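Local coordinates for hyperosmolarity resistance protein Emb (Staphylococcus epidermidis, PDB 6GV5) that probably helps the bacterium adhere to surface-immobilised fibronectin, as part of a giant extracellular matrix binding protein built from repeated helical modules, at residues Q6-D11 with A41-Q46; T10-Q15 with N32-Q37; E58-A63 with T109-T114. One frame throughout, in Å; residues are numbered along the deposited sequence.

Contact 1: residues Q6-D11 with A41-Q46; sequences QDAKTD and ANVAKQ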
loop_
_atom_site.group_PDB
_atom_site.type_symbol
_atom_site.label_atom_id
_atom_site.label_comp_id
_atom_site.label_asym_id
_atom_site.label_seq_id
_atom_site.Cartn_x
_atom_site.Cartn_y
_atom_site.Cartn_z
ATOM N N GLN A 6 -19.324 4.996 19.064
ATOM C CA GLN A 6 -18.087 5.619 19.524
ATOM C C GLN A 6 -17.029 4.570 19.852
ATOM O O GLN A 6 -15.848 4.748 19.531
ATOM C CB GLN A 6 -18.373 6.493 20.747
ATOM C CG GLN A 6 -17.191 7.326 21.226
ATOM C CD GLN A 6 -16.946 8.544 20.357
ATOM O OE1 GLN A 6 -17.354 8.585 19.196
ATOM N NE2 GLN A 6 -16.283 9.549 20.920
ATOM N N ASP A 7 -17.433 3.468 20.489
ATOM C CA ASP A 7 -16.476 2.427 20.842
ATOM C C ASP A 7 -15.962 1.694 19.608
ATOM O O ASP A 7 -14.791 1.306 19.556
ATOM C CB ASP A 7 -17.117 1.439 21.818
ATOM C CG ASP A 7 -17.326 2.035 23.199
ATOM O OD1 ASP A 7 -16.900 3.189 23.419
ATOM O OD2 ASP A 7 -17.914 1.346 24.060
ATOM N N ALA A 8 -16.822 1.486 18.609
ATOM C CA ALA A 8 -16.384 0.814 17.390
ATOM C C ALA A 8 -15.378 1.668 16.624
ATOM O O ALA A 8 -14.411 1.141 16.061
ATOM C CB ALA A 8 -17.589 0.485 16.510
ATOM N N LYS A 9 -15.596 2.984 16.585
ATOM C CA LYS A 9 -14.639 3.871 15.929
ATOM C C LYS A 9 -13.291 3.828 16.636
ATOM O O LYS A 9 -12.242 3.721 15.992
ATOM C CB LYS A 9 -15.186 5.298 15.893
ATOM C CG LYS A 9 -16.380 5.477 14.971
ATOM C CD LYS A 9 -16.925 6.904 15.005
ATOM C CE LYS A 9 -18.073 7.067 14.021
ATOM N NZ LYS A 9 -18.697 8.420 14.086
ATOM N N THR A 10 -13.300 3.917 17.967
ATOM C CA THR A 10 -12.055 3.874 18.725
ATOM C C THR A 10 -11.293 2.586 18.446
ATOM O O THR A 10 -10.083 2.609 18.188
ATOM C CB THR A 10 -12.354 4.014 20.220
ATOM O OG1 THR A 10 -12.919 5.308 20.473
ATOM C CG2 THR A 10 -11.088 3.844 21.038
ATOM N N ASP A 11 -11.993 1.448 18.473
ATOM C CA ASP A 11 -11.349 0.168 18.212
ATOM C C ASP A 11 -10.738 0.136 16.819
ATOM O O ASP A 11 -9.604 -0.318 16.636
ATOM C CB ASP A 11 -12.364 -0.967 18.368
ATOM C CG ASP A 11 -11.817 -2.300 17.898
ATOM O OD1 ASP A 11 -10.985 -2.888 18.622
ATOM O OD2 ASP A 11 -12.209 -2.756 16.801
ATOM N N ALA A 41 -21.984 -0.795 11.135
ATOM C CA ALA A 41 -21.789 -1.548 9.903
ATOM C C ALA A 41 -20.840 -0.813 8.964
ATOM O O ALA A 41 -19.944 -1.427 8.370
ATOM C CB ALA A 41 -23.137 -1.800 9.224
ATOM N N ASN A 42 -21.005 0.505 8.834
ATOM C CA ASN A 42 -20.146 1.275 7.942
ATOM C C ASN A 42 -18.729 1.374 8.491
ATOM O O ASN A 42 -17.759 1.384 7.721
ATOM C CB ASN A 42 -20.726 2.673 7.723
ATOM C CG ASN A 42 -21.864 2.680 6.722
ATOM O OD1 ASN A 42 -22.004 1.762 5.913
ATOM N ND2 ASN A 42 -22.681 3.727 6.766
ATOM N N VAL A 43 -18.584 1.462 9.816
ATOM C CA VAL A 43 -17.252 1.448 10.411
ATOM C C VAL A 43 -16.547 0.143 10.076
ATOM O O VAL A 43 -15.360 0.133 9.729
ATOM C CB VAL A 43 -17.329 1.662 11.934
ATOM C CG1 VAL A 43 -15.966 1.426 12.579
ATOM C CG2 VAL A 43 -17.834 3.067 12.242
ATOM N N ALA A 44 -17.266 -0.976 10.161
ATOM C CA ALA A 44 -16.658 -2.271 9.868
ATOM C C ALA A 44 -16.262 -2.375 8.402
ATOM O O ALA A 44 -15.222 -2.959 8.078
ATOM C CB ALA A 44 -17.620 -3.401 10.240
ATOM N N LYS A 45 -17.086 -1.826 7.503
ATOM C CA LYS A 45 -16.746 -1.825 6.084
ATOM C C LYS A 45 -15.457 -1.052 5.845
ATOM O O LYS A 45 -14.569 -1.499 5.109
ATOM C CB LYS A 45 -17.879 -1.212 5.263
ATOM C CG LYS A 45 -19.189 -1.978 5.291
ATOM C CD LYS A 45 -20.292 -1.173 4.608
ATOM C CE LYS A 45 -21.667 -1.778 4.851
ATOM N NZ LYS A 45 -22.760 -0.865 4.405
ATOM N N GLN A 46 -15.341 0.126 6.459
ATOM C CA GLN A 46 -14.149 0.944 6.265
ATOM C C GLN A 46 -12.927 0.309 6.914
ATOM O O GLN A 46 -11.818 0.423 6.378
ATOM C CB GLN A 46 -14.391 2.349 6.815
ATOM C CG GLN A 46 -15.421 3.141 6.024
ATOM C CD GLN A 46 -15.020 3.320 4.571
ATOM O OE1 GLN A 46 -13.831 3.392 4.251
ATOM N NE2 GLN A 46 -16.007 3.381 3.684
#
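V43 alone of 41-46 meets segment 6-11 of helix 2-18 here, presenting its two methyls to A8 and K9. The apolar contacts divide between the two branches. With CG1 anti to the backbone N (chi1 171°), that methyl lies over the backbone of A8, 3.8 Å from A8 O, and looser against the methyl itself, 4.4 Å from A8 CB. The other branch, CG2, meets the root of the K9 side chain, with V43 CG2 3.9 Å from K9 CG; the two side chains cross at about a right angle and touch at this CG methylene. L5 and A12 also touch V43, extending the apolar patch along helix 2-18. At this level the helices are near each other, K9 CA and V43 CA being 6.6 Å apart.

Polar interactions do not cross between the two segments as hydrogen bonds. The extended K9 chain instead carries its ammonium past the valine to two backbone carbonyls, that of N35, in helix 24-35, and that of Q37, in the loop after it.

The chemistry is thus small and apolar between these segments: a valine against an alanine and a lysine stem lets the backbones approach, while the lysine charge is spent on a third element of the bundle.

Contact 2: residues T10-Q15 with N32-Q37; sequences TDAKQQ and NIINQQ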
loop_
_atom_site.group_PDB
_atom_site.type_symbol
_atom_site.label_atom_id
_atom_site.label_comp_id
_atom_site.label_asym_id
_atom_site.label_seq_id
_atom_site.Cartn_x
_atom_site.Cartn_y
_atom_site.Cartn_z
ATOM N N THR A 10 -13.300 3.917 17.967
ATOM C CA THR A 10 -12.055 3.874 18.725
ATOM C C THR A 10 -11.293 2.586 18.446
ATOM O O THR A 10 -10.083 2.609 18.188
ATOM C CB THR A 10 -12.354 4.014 20.220
ATOM O OG1 THR A 10 -12.919 5.308 20.473
ATOM C CG2 THR A 10 -11.088 3.844 21.038
ATOM N N ASP A 11 -11.993 1.448 18.473
ATOM C CA ASP A 11 -11.349 0.168 18.212
ATOM C C ASP A 11 -10.738 0.136 16.819
ATOM O O ASP A 11 -9.604 -0.318 16.636
ATOM C CB ASP A 11 -12.364 -0.967 18.368
ATOM C CG ASP A 11 -11.817 -2.300 17.898
ATOM O OD1 ASP A 11 -10.985 -2.888 18.622
ATOM O OD2 ASP A 11 -12.209 -2.756 16.801
ATOM N N ALA A 12 -11.483 0.609 15.818
ATOM C CA ALA A 12 -10.989 0.576 14.446
ATOM C C ALA A 12 -9.752 1.447 14.285
ATOM O O ALA A 12 -8.787 1.051 13.621
ATOM C CB ALA A 12 -12.084 1.023 13.481
ATOM N N LYS A 13 -9.760 2.641 14.885
ATOM C CA LYS A 13 -8.602 3.520 14.758
ATOM C C LYS A 13 -7.387 2.929 15.459
ATOM O O LYS A 13 -6.254 3.066 14.977
ATOM C CB LYS A 13 -8.937 4.900 15.319
ATOM C CG LYS A 13 -9.953 5.665 14.496
ATOM C CD LYS A 13 -10.199 7.051 15.068
ATOM C CE LYS A 13 -11.018 6.991 16.354
ATOM N NZ LYS A 13 -11.215 8.347 16.943
ATOM N N GLN A 14 -7.600 2.256 16.591
ATOM C CA GLN A 14 -6.500 1.589 17.274
ATOM C C GLN A 14 -5.902 0.484 16.412
ATOM O O GLN A 14 -4.677 0.346 16.331
ATOM C CB GLN A 14 -6.983 1.035 18.614
ATOM C CG GLN A 14 -7.287 2.119 19.638
ATOM C CD GLN A 14 -7.933 1.574 20.898
ATOM O OE1 GLN A 14 -8.409 0.438 20.923
ATOM N NE2 GLN A 14 -7.951 2.382 21.951
ATOM N N GLN A 15 -6.751 -0.318 15.759
ATOM C CA GLN A 15 -6.240 -1.345 14.862
ATOM C C GLN A 15 -5.428 -0.726 13.733
ATOM O O GLN A 15 -4.351 -1.225 13.383
ATOM C CB GLN A 15 -7.389 -2.172 14.285
ATOM C CG GLN A 15 -8.156 -2.986 15.311
ATOM C CD GLN A 15 -9.066 -4.020 14.675
ATOM O OE1 GLN A 15 -8.652 -4.758 13.780
ATOM N NE2 GLN A 15 -10.311 -4.078 15.133
ATOM N N ASN A 32 -9.774 9.488 9.783
ATOM C CA ASN A 32 -10.780 10.514 9.533
ATOM C C ASN A 32 -12.032 9.914 8.907
ATOM O O ASN A 32 -13.155 10.290 9.262
ATOM C CB ASN A 32 -10.200 11.598 8.629
ATOM C CG ASN A 32 -11.154 12.742 8.414
ATOM O OD1 ASN A 32 -11.812 13.200 9.350
ATOM N ND2 ASN A 32 -11.251 13.207 7.176
ATOM N N ILE A 33 -11.859 8.986 7.966
ATOM C CA ILE A 33 -13.000 8.301 7.373
ATOM C C ILE A 33 -13.774 7.546 8.444
ATOM O O ILE A 33 -15.010 7.592 8.482
ATOM C CB ILE A 33 -12.525 7.368 6.243
ATOM C CG1 ILE A 33 -11.954 8.195 5.083
ATOM C CG2 ILE A 33 -13.665 6.483 5.763
ATOM C CD1 ILE A 33 -11.153 7.388 4.082
ATOM N N ILE A 34 -13.063 6.842 9.329
ATOM C CA ILE A 34 -13.723 6.121 10.417
ATOM C C ILE A 34 -14.572 7.083 11.241
ATOM O O ILE A 34 -15.742 6.813 11.541
ATOM C CB ILE A 34 -12.682 5.409 11.299
ATOM C CG1 ILE A 34 -12.011 4.245 10.556
ATOM C CG2 ILE A 34 -13.321 4.907 12.591
ATOM C CD1 ILE A 34 -12.925 3.083 10.242
ATOM N N ASN A 35 -13.993 8.226 11.616
ATOM C CA ASN A 35 -14.688 9.151 12.505
ATOM C C ASN A 35 -15.974 9.683 11.888
ATOM O O ASN A 35 -16.896 10.066 12.618
ATOM C CB ASN A 35 -13.773 10.321 12.869
ATOM C CG ASN A 35 -12.704 9.939 13.865
ATOM O OD1 ASN A 35 -12.881 9.020 14.665
ATOM N ND2 ASN A 35 -11.586 10.650 13.829
ATOM N N GLN A 36 -16.058 9.721 10.561
ATOM C CA GLN A 36 -17.210 10.292 9.875
ATOM C C GLN A 36 -18.332 9.286 9.636
ATOM O O GLN A 36 -19.378 9.669 9.098
ATOM C CB GLN A 36 -16.783 10.899 8.532
ATOM N N GLN A 37 -18.152 8.025 10.021
ATOM C CA GLN A 37 -19.169 7.012 9.779
ATOM C C GLN A 37 -20.302 7.134 10.795
ATOM O O GLN A 37 -20.091 7.489 11.959
ATOM C CB GLN A 37 -18.563 5.611 9.840
ATOM C CG GLN A 37 -17.419 5.393 8.864
ATOM C CD GLN A 37 -17.800 5.711 7.435
ATOM O OE1 GLN A 37 -18.777 5.184 6.907
ATOM N NE2 GLN A 37 -17.033 6.590 6.802
#
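K13 and I34 lie alongside each other with their side chains pointing opposite ways, which sets the lysine stem against the isoleucine branch: K13 CG lies 3.9 Å from I34 CG2. The same isoleucine reaches A12 with its other end, I34 CD1 standing 3.9 Å from A12 CB, while CG2 also borders that methyl. I34 therefore straddles two consecutive residues of helix 2-18, and it is buried along with A12, whereas K13 leads out to the partly exposed edge of the contact.

Beyond its stem K13 changes course. A bend at chi3 (-73°) turns the chain so that it crosses N35 at about a right angle. CE comes beside the amide oxygen, close to the amide plane, with K13 CE 3.2 Å from N35 OD1. The ammonium then closes a hydrogen bond of 2.9 Å from K13 NZ to N35 OD1. It arrives in the carbonyl plane on a lone pair, at a C=O...N angle of 127°. One residue thus uses its carbon chain against I34 and its charge at the edge.

Q37 folds back on helix 24-35, and Q37 NE2 donates to I33 O at 2.8 Å from above the carbonyl plane, the face opposite to that used by Q36 N. I16 adds to the apolar cover of I34.

Helices 2-18 and 24-35 run in opposing senses here, the antiparallel first pair of a three-helix bundle such as the GA module forms.

Contact 3: residues E58-A63 with T109-T114; sequences EELKVA and TDINRT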
loop_
_atom_site.group_PDB
_atom_site.type_symbol
_atom_site.label_atom_id
_atom_site.label_comp_id
_atom_site.label_asym_id
_atom_site.label_seq_id
_atom_site.Cartn_x
_atom_site.Cartn_y
_atom_site.Cartn_z
ATOM N N GLU A 58 1.793 -3.367 2.281
ATOM C CA GLU A 58 2.871 -4.280 2.645
ATOM C C GLU A 58 3.498 -4.889 1.397
ATOM O O GLU A 58 4.727 -4.956 1.277
ATOM C CB GLU A 58 2.349 -5.381 3.573
ATOM C CG GLU A 58 2.025 -4.916 4.975
ATOM C CD GLU A 58 1.523 -6.043 5.859
ATOM O OE1 GLU A 58 1.123 -7.093 5.312
ATOM O OE2 GLU A 58 1.532 -5.878 7.098
ATOM N N GLU A 59 2.657 -5.371 0.470
ATOM C CA GLU A 59 3.165 -5.945 -0.770
ATOM C C GLU A 59 3.960 -4.921 -1.567
ATOM O O GLU A 59 5.018 -5.243 -2.131
ATOM C CB GLU A 59 2.011 -6.454 -1.627
ATOM C CG GLU A 59 1.240 -7.635 -1.085
ATOM C CD GLU A 59 0.195 -8.106 -2.080
ATOM O OE1 GLU A 59 0.497 -8.097 -3.293
ATOM O OE2 GLU A 59 -0.925 -8.465 -1.656
ATOM N N LEU A 60 3.452 -3.697 -1.652
ATOM C CA LEU A 60 4.154 -2.660 -2.396
ATOM C C LEU A 60 5.487 -2.324 -1.745
ATOM O O LEU A 60 6.504 -2.181 -2.439
ATOM C CB LEU A 60 3.281 -1.416 -2.505
ATOM C CG LEU A 60 3.936 -0.246 -3.253
ATOM C CD1 LEU A 60 4.183 -0.545 -4.718
ATOM C CD2 LEU A 60 3.062 0.992 -3.088
ATOM N N LYS A 61 5.510 -2.201 -0.413
ATOM C CA LYS A 61 6.754 -1.868 0.272
ATOM C C LYS A 61 7.811 -2.945 0.066
ATOM O O LYS A 61 8.999 -2.633 -0.058
ATOM C CB LYS A 61 6.486 -1.651 1.763
ATOM C CG LYS A 61 5.885 -0.282 2.063
ATOM C CD LYS A 61 5.530 -0.108 3.537
ATOM C CE LYS A 61 5.286 1.361 3.882
ATOM N NZ LYS A 61 4.917 1.528 5.333
ATOM N N VAL A 62 7.409 -4.219 0.035
ATOM C CA VAL A 62 8.358 -5.290 -0.237
ATOM C C VAL A 62 8.865 -5.186 -1.664
ATOM O O VAL A 62 10.067 -5.318 -1.916
ATOM C CB VAL A 62 7.712 -6.657 0.028
ATOM C CG1 VAL A 62 8.596 -7.794 -0.491
ATOM C CG2 VAL A 62 7.459 -6.831 1.523
ATOM N N ALA A 63 7.960 -4.938 -2.618
ATOM C CA ALA A 63 8.365 -4.882 -4.018
ATOM C C ALA A 63 9.363 -3.762 -4.253
ATOM O O ALA A 63 10.307 -3.911 -5.046
ATOM C CB ALA A 63 7.145 -4.688 -4.916
ATOM N N THR A 109 -6.917 -0.499 -5.739
ATOM C CA THR A 109 -6.712 -0.827 -7.147
ATOM C C THR A 109 -5.520 -0.072 -7.719
ATOM O O THR A 109 -4.750 -0.633 -8.507
ATOM C CB THR A 109 -7.975 -0.529 -7.955
ATOM O OG1 THR A 109 -8.435 0.797 -7.671
ATOM C CG2 THR A 109 -9.056 -1.534 -7.602
ATOM N N ASP A 110 -5.362 1.204 -7.351
ATOM C CA ASP A 110 -4.191 1.961 -7.777
ATOM C C ASP A 110 -2.912 1.324 -7.246
ATOM O O ASP A 110 -1.907 1.223 -7.964
ATOM C CB ASP A 110 -4.287 3.411 -7.296
ATOM C CG ASP A 110 -5.394 4.191 -7.984
ATOM O OD1 ASP A 110 -5.691 3.903 -9.163
ATOM O OD2 ASP A 110 -5.961 5.103 -7.340
ATOM N N ILE A 111 -2.924 0.913 -5.975
ATOM C CA ILE A 111 -1.767 0.238 -5.393
ATOM C C ILE A 111 -1.504 -1.074 -6.119
ATOM O O ILE A 111 -0.364 -1.398 -6.476
ATOM C CB ILE A 111 -1.986 0.003 -3.888
ATOM C CG1 ILE A 111 -2.199 1.330 -3.164
ATOM C CG2 ILE A 111 -0.818 -0.776 -3.292
ATOM C CD1 ILE A 111 -1.070 2.292 -3.301
ATOM N N ASN A 112 -2.558 -1.857 -6.349
ATOM C CA ASN A 112 -2.364 -3.148 -6.990
ATOM C C ASN A 112 -1.784 -2.969 -8.385
ATOM O O ASN A 112 -0.916 -3.743 -8.806
ATOM C CB ASN A 112 -3.681 -3.923 -7.043
ATOM C CG ASN A 112 -3.472 -5.392 -7.341
ATOM O OD1 ASN A 112 -2.830 -6.106 -6.568
ATOM N ND2 ASN A 112 -4.002 -5.849 -8.469
ATOM N N ARG A 113 -2.232 -1.940 -9.111
ATOM C CA ARG A 113 -1.685 -1.690 -10.438
ATOM C C ARG A 113 -0.192 -1.407 -10.360
ATOM O O ARG A 113 0.594 -1.928 -11.160
ATOM C CB ARG A 113 -2.412 -0.522 -11.099
ATOM C CG ARG A 113 -1.969 -0.274 -12.531
ATOM C CD ARG A 113 -2.845 0.757 -13.224
ATOM N NE ARG A 113 -4.235 0.323 -13.335
ATOM C CZ ARG A 113 -4.685 -0.538 -14.244
ATOM N NH1 ARG A 113 -3.851 -1.074 -15.128
ATOM N NH2 ARG A 113 -5.969 -0.864 -14.268
ATOM N N THR A 114 0.217 -0.585 -9.393
ATOM C CA THR A 114 1.637 -0.283 -9.246
ATOM C C THR A 114 2.435 -1.531 -8.888
ATOM O O THR A 114 3.532 -1.748 -9.421
ATOM C CB THR A 114 1.839 0.798 -8.191
ATOM O OG1 THR A 114 1.046 1.946 -8.521
ATOM C CG2 THR A 114 3.303 1.202 -8.131
#
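T114, whose methyl touches L60 across the contact, also grips a flat group of its own helix, the peptide carbonyl of D110. T114 N and T114 OG1 reach D110 O from opposite faces of the carbonyl plane. The hydroxyl bond is 3.1 Å from T114 OG1 to D110 O, with the donor tilted 27° from that plane. This carbonyl does not itself touch 58-63; its part is to fix the rotation of the T114 side chain.

Bonding the hydroxyl back into helix 108-123 leaves the methyl turned toward helix 40-65. T114 CG2, anti to the backbone N, meets the tip of L60 there, with T114 CG2 3.9 Å from L60 CD1. On the leucine's side an extended first torsion (chi1 179°) carries CD1 across to the methyl, the side chains meeting at a slant. Nearer the leucine's base, I111 makes a looser approach, I111 CG2 being 4.2 Å from L60 CB. L60 is thus met at its root by one residue and at its end by another, about one helical turn apart on the partner helix.

All three residues are buried. I97 of helix 81-99 touches each of them and covers the seam from the third helix, while I115 and I118 extend the surface against L60. At the margin, K56 NZ of helix 40-65 hydrogen-bonds N112 OD1.

L60, I111 and T114 therefore meet through carbon alone: the one polar side-chain atom among them is satisfied within its own helix.

Contacts 1 and 2 form one neighbourhood, their centres 6 Å apart, because both start from helix 2-18, with T10 and D11 in common. K9 joins them directly: it packs in contact 1, and K9 NZ lies 2.8 Å from N35 O and 2.7 Å from Q37 O, both in contact 2. Together they tie helices 2-18, 24-35 and 40-65 together, within the GA range. Contact 3 belongs to the FIVAR range, its centre about 25 Å from that of contact 1 and about 23 Å from that of contact 2, without touching either. Helix 40-65 runs from one range into the other and probably takes part in both bundles, linking them in series along the elongated chain.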